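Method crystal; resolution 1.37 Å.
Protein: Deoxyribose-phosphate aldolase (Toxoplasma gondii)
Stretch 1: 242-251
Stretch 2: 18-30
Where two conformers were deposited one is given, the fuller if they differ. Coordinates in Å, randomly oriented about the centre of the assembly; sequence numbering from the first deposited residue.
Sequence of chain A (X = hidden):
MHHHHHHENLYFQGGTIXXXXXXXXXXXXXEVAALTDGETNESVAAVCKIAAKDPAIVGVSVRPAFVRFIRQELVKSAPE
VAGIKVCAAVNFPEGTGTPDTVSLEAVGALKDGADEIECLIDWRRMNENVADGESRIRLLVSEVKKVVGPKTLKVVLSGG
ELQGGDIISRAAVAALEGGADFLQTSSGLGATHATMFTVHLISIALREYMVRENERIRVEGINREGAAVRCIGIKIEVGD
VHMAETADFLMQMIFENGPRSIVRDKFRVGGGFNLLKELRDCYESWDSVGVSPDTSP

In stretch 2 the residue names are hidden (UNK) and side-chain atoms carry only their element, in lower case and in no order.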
# COMPACT_ATOMS: atom_id res chain seq x y z
N HIS A 242 -15.18 6.26 15.40
CA HIS A 242 -13.89 5.81 15.95
C HIS A 242 -13.08 4.94 14.98
O HIS A 242 -13.55 4.57 13.90
CB HIS A 242 -14.13 5.05 17.25
CG HIS A 242 -14.82 5.86 18.30
ND1 HIS A 242 -14.18 6.87 18.98
CD2 HIS A 242 -16.07 5.79 18.81
CE1 HIS A 242 -15.02 7.42 19.84
NE2 HIS A 242 -16.17 6.77 19.76
N MET A 243 -11.86 4.62 15.38
CA MET A 243 -10.97 3.82 14.55
C MET A 243 -11.55 2.46 14.14
O MET A 243 -11.38 2.05 12.99
CB MET A 243 -9.60 3.64 15.21
CG MET A 243 -8.60 2.87 14.36
SD MET A 243 -6.93 2.80 15.02
CE MET A 243 -7.20 1.86 16.50
N ALA A 244 -12.25 1.78 15.04
CA ALA A 244 -12.79 0.46 14.68
C ALA A 244 -13.76 0.50 13.51
O ALA A 244 -13.67 -0.31 12.58
CB ALA A 244 -13.46 -0.15 15.89
N GLU A 245 -14.67 1.46 13.53
CA GLU A 245 -15.63 1.63 12.45
C GLU A 245 -14.90 1.99 11.15
O GLU A 245 -15.27 1.55 10.07
CB GLU A 245 -16.66 2.73 12.78
CG GLU A 245 -17.73 2.35 13.82
CD GLU A 245 -17.26 2.33 15.28
OE1 GLU A 245 -18.07 1.95 16.15
OE2 GLU A 245 -16.10 2.70 15.59
N THR A 246 -13.86 2.79 11.27
CA THR A 246 -13.11 3.20 10.10
C THR A 246 -12.42 1.97 9.45
O THR A 246 -12.36 1.85 8.22
CB THR A 246 -12.12 4.33 10.48
OG1 THR A 246 -12.84 5.42 11.09
CG2 THR A 246 -11.42 4.84 9.30
N ALA A 247 -11.92 1.04 10.30
CA ALA A 247 -11.26 -0.19 9.85
C ALA A 247 -12.16 -1.09 8.98
O ALA A 247 -11.68 -1.77 8.05
CB ALA A 247 -10.73 -1.01 11.05
N ASP A 248 -13.45 -1.11 9.28
CA ASP A 248 -14.40 -1.89 8.49
C ASP A 248 -14.33 -1.46 7.02
O ASP A 248 -14.40 -2.28 6.10
CB ASP A 248 -15.83 -1.74 9.03
CG ASP A 248 -16.09 -2.55 10.29
OD1 ASP A 248 -16.68 -2.01 11.24
OD2 ASP A 248 -15.73 -3.75 10.32
N PHE A 249 -14.19 -0.16 6.79
CA PHE A 249 -14.10 0.33 5.43
C PHE A 249 -12.86 -0.17 4.67
O PHE A 249 -12.92 -0.34 3.46
CB PHE A 249 -14.21 1.87 5.38
CG PHE A 249 -15.59 2.39 5.71
CD1 PHE A 249 -16.66 2.13 4.86
CD2 PHE A 249 -15.81 3.17 6.83
CE1 PHE A 249 -17.92 2.61 5.14
CE2 PHE A 249 -17.07 3.68 7.11
CZ PHE A 249 -18.14 3.39 6.28
N LEU A 250 -11.73 -0.36 5.36
CA LEU A 250 -10.54 -0.90 4.68
C LEU A 250 -10.83 -2.28 4.13
O LEU A 250 -10.44 -2.60 3.01
CB LEU A 250 -9.34 -0.97 5.62
CG LEU A 250 -8.78 0.37 6.11
CD1 LEU A 250 -7.72 0.15 7.20
CD2 LEU A 250 -8.22 1.15 4.96
N MET A 251 -11.46 -3.13 4.94
CA MET A 251 -11.80 -4.48 4.50
C MET A 251 -12.81 -4.46 3.37
O MET A 251 -12.68 -5.25 2.41
CB MET A 251 -12.33 -5.30 5.67
CG MET A 251 -11.28 -5.57 6.72
SD MET A 251 -9.85 -6.50 6.13
CE MET A 251 -10.47 -8.19 6.13
N UNK A 18 -1.50 -5.03 15.77
CA UNK A 18 -2.55 -4.99 14.77
C UNK A 18 -3.24 -3.63 14.72
O UNK A 18 -3.47 -3.09 13.64
c UNK A 18 -2.26 -8.01 13.92
c UNK A 18 -1.61 -9.23 13.95
c UNK A 18 -2.85 -7.47 15.06
o UNK A 18 -0.94 -11.15 15.14
c UNK A 18 -2.79 -8.20 16.24
c UNK A 18 -3.54 -6.12 14.99
c UNK A 18 -2.14 -9.43 16.28
c UNK A 18 -1.57 -9.94 15.12
N UNK A 19 -3.54 -3.08 15.89
CA UNK A 19 -4.13 -1.75 15.96
C UNK A 19 -3.11 -0.71 15.48
O UNK A 19 -3.46 0.22 14.78
c UNK A 19 -5.82 -2.27 17.78
c UNK A 19 -7.41 -2.91 19.67
c UNK A 19 -6.21 -2.07 19.25
c UNK A 19 -4.63 -1.43 17.37
n UNK A 19 -7.61 -2.88 21.14
N UNK A 20 -1.85 -0.88 15.90
CA UNK A 20 -0.78 0.04 15.49
C UNK A 20 -0.59 0.06 13.98
O UNK A 20 -0.47 1.13 13.40
c UNK A 20 0.46 -0.06 17.72
c UNK A 20 0.52 -0.32 16.21
n UNK A 20 1.64 -0.45 19.79
o UNK A 20 2.14 -1.75 18.03
c UNK A 20 1.49 -0.83 18.52
N UNK A 21 -0.65 -1.11 13.34
CA UNK A 21 -0.51 -1.18 11.89
C UNK A 21 -1.71 -0.54 11.19
O UNK A 21 -1.58 0.19 10.22
c UNK A 21 -0.84 -2.95 7.19
c UNK A 21 -1.49 -3.50 9.38
c UNK A 21 0.43 -2.12 9.07
c UNK A 21 0.24 -2.21 7.69
c UNK A 21 -0.44 -2.76 9.93
c UNK A 21 -0.30 -2.63 11.41
c UNK A 21 -1.67 -3.59 8.05
N UNK A 22 -2.90 -0.83 11.69
CA UNK A 22 -4.12 -0.27 11.12
C UNK A 22 -4.10 1.24 11.26
O UNK A 22 -4.41 1.96 10.30
c UNK A 22 -6.67 -0.34 11.15
o UNK A 22 -5.31 -2.30 11.59
c UNK A 22 -5.37 -0.89 11.77
N UNK A 23 -3.71 1.74 12.44
CA UNK A 23 -3.62 3.19 12.65
C UNK A 23 -2.63 3.83 11.69
O UNK A 23 -2.93 4.87 11.09
o UNK A 23 -4.13 3.06 15.03
c UNK A 23 -3.18 3.49 14.08
N UNK A 24 -1.46 3.21 11.53
CA UNK A 24 -0.43 3.74 10.63
C UNK A 24 -0.91 3.81 9.19
O UNK A 24 -0.66 4.77 8.47
c UNK A 24 2.43 4.82 10.13
n UNK A 24 3.38 5.36 9.17
n UNK A 24 4.04 6.60 7.37
c UNK A 24 0.86 2.92 10.73
n UNK A 24 1.80 6.43 7.84
c UNK A 24 3.07 6.13 8.14
c UNK A 24 1.97 3.41 9.79
N UNK A 25 -1.61 2.76 8.78
CA UNK A 25 -2.21 2.69 7.47
C UNK A 25 -3.23 3.82 7.27
O UNK A 25 -3.22 4.50 6.25
c UNK A 25 -3.65 1.26 5.95
c UNK A 25 -2.90 1.32 7.28
o UNK A 25 -1.92 0.27 7.30
N UNK A 26 -4.12 3.99 8.23
CA UNK A 26 -5.12 5.06 8.13
C UNK A 26 -4.48 6.46 8.09
O UNK A 26 -4.98 7.32 7.38
c UNK A 26 -6.16 4.91 9.25
c UNK A 26 -8.09 3.93 7.91
c UNK A 26 -7.12 3.72 9.08
c UNK A 26 -7.84 3.41 10.34
N UNK A 27 -3.41 6.68 8.84
CA UNK A 27 -2.73 7.98 8.81
C UNK A 27 -2.28 8.30 7.39
O UNK A 27 -2.34 9.43 6.94
c UNK A 27 -0.58 7.83 12.06
c UNK A 27 -2.57 9.37 11.69
c UNK A 27 -1.54 8.05 9.76
c UNK A 27 -1.86 8.05 11.26
N UNK A 28 -1.82 7.28 6.66
CA UNK A 28 -1.36 7.44 5.29
C UNK A 28 -2.47 7.84 4.29
O UNK A 28 -2.17 8.26 3.18
o UNK A 28 0.66 7.04 3.10
n UNK A 28 -0.60 5.28 2.57
c UNK A 28 -0.16 6.20 3.42
c UNK A 28 -0.71 6.13 4.83
N UNK A 29 -3.73 7.66 4.69
CA UNK A 29 -4.90 7.99 3.88
C UNK A 29 -5.69 9.20 4.38
O UNK A 29 -6.62 9.66 3.71
c UNK A 29 -5.40 5.52 3.45
c UNK A 29 -5.93 6.85 3.90
c UNK A 29 -4.50 3.03 2.59
c UNK A 29 -4.05 4.17 1.98
c UNK A 29 -4.51 5.42 2.40
c UNK A 29 -5.40 3.11 3.65
c UNK A 29 -5.85 4.35 4.07
N UNK A 30 -5.33 9.71 5.55
CA UNK A 30 -6.21 10.63 6.25
C UNK A 30 -6.18 12.07 5.83
O UNK A 30 -5.12 12.64 5.59
c UNK A 30 -7.35 12.03 9.26
c UNK A 30 -7.15 10.81 8.66
c UNK A 30 -8.09 9.82 8.88
c UNK A 30 -9.36 11.27 10.25
c UNK A 30 -8.46 12.26 10.07
c UNK A 30 -9.17 10.04 9.67
c UNK A 30 -5.95 10.53 7.78

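Position 18 carries one carbon and then a six-carbon ring bearing an oxygen, the signature of tyrosine. Tyr18 lies out of reach of stretch 1, and its ring is buried elsewhere in the structure. At 19, four carbons in a row end in nitrogen: a lysine. Its CB lies 4.3 Å from CE of Met243, while the end of the chain leads away, so Lys19 lends its aliphatic base to the edge of the contact and keeps its charge clear of it. Position 20 has three carbons, the third carrying an oxygen and a nitrogen. This is glutamine; Gln20 points away from stretch 1, and its amide nitrogen is hydrogen-bonded elsewhere in the structure. Position 21, one carbon followed by an unsubstituted six-carbon ring, is phenylalanine, buried but out of reach of stretch 1.

At 22 a single carbon carries one oxygen and one carbon, which makes a threonine. The two branches of Thr22 part company: OG1 donates a hydrogen bond to O of Tyr18 (2.9 Å), satisfying the hydroxyl within its own helix, while CG2 lies 4.1 Å from both CB of Ala247 and CD1 of Leu250. The small Ala247 side chain suits this place, where the backbones come near, with CA of Ala247 7.3 Å from CA of Thr22.

Position 23 has just one carbon and one oxygen, hence serine. OG of Ser23 donates to O of Lys19 at 2.9 Å and also sits 2.8 Å from SD of Met243, a very close approach that is nevertheless not a hydrogen bond. So short a side chain fits where CA of Ser23 is 7.6 Å from CA of Met243.

Position 24, with three carbons, a nitrogen, then a carbon carrying two more nitrogens, is arginine, and Arg24 does not reach stretch 1. At 25 the pattern of one carbon bearing an oxygen and a carbon returns. Thr25 donates from OG1 to O of Phe21 (2.9 Å), and its CG2 lies 4.4 Å from CD1 of Leu250.

Four carbons forked at the second identify 26 as leucine. Leu26 points toward stretch 1 and spans several partners: CD1 is 4.1 Å from CG of Met243, and CD2 is 3.7 Å from CG2 of Thr246 and 3.9 Å from CD1 of Leu250. Position 27 has the same fork, but Leu27 is buried beyond the reach of stretch 1. Position 28, two carbons with an oxygen and a nitrogen on the second, is asparagine, its OD1 bonded elsewhere. Positions 29 and 30 each have one carbon and a plain six-carbon ring, so both are phenylalanine. CE2 of Phe29 meets CD2 of Leu250 obliquely at 3.7 Å, whereas Phe30 stays farther off.

The helices cross at 73°, their axes 10.9 Å apart at closest approach. No hydrogen bond links them; Met243, Thr246 and Leu250 pack around Leu26, while the hydroxyls of Thr22, Ser23, Thr25 and Thr246 are satisfied by backbone carbonyls within their own stretches.

Stretch 2 18-30: YKQFTSRTLLNFF
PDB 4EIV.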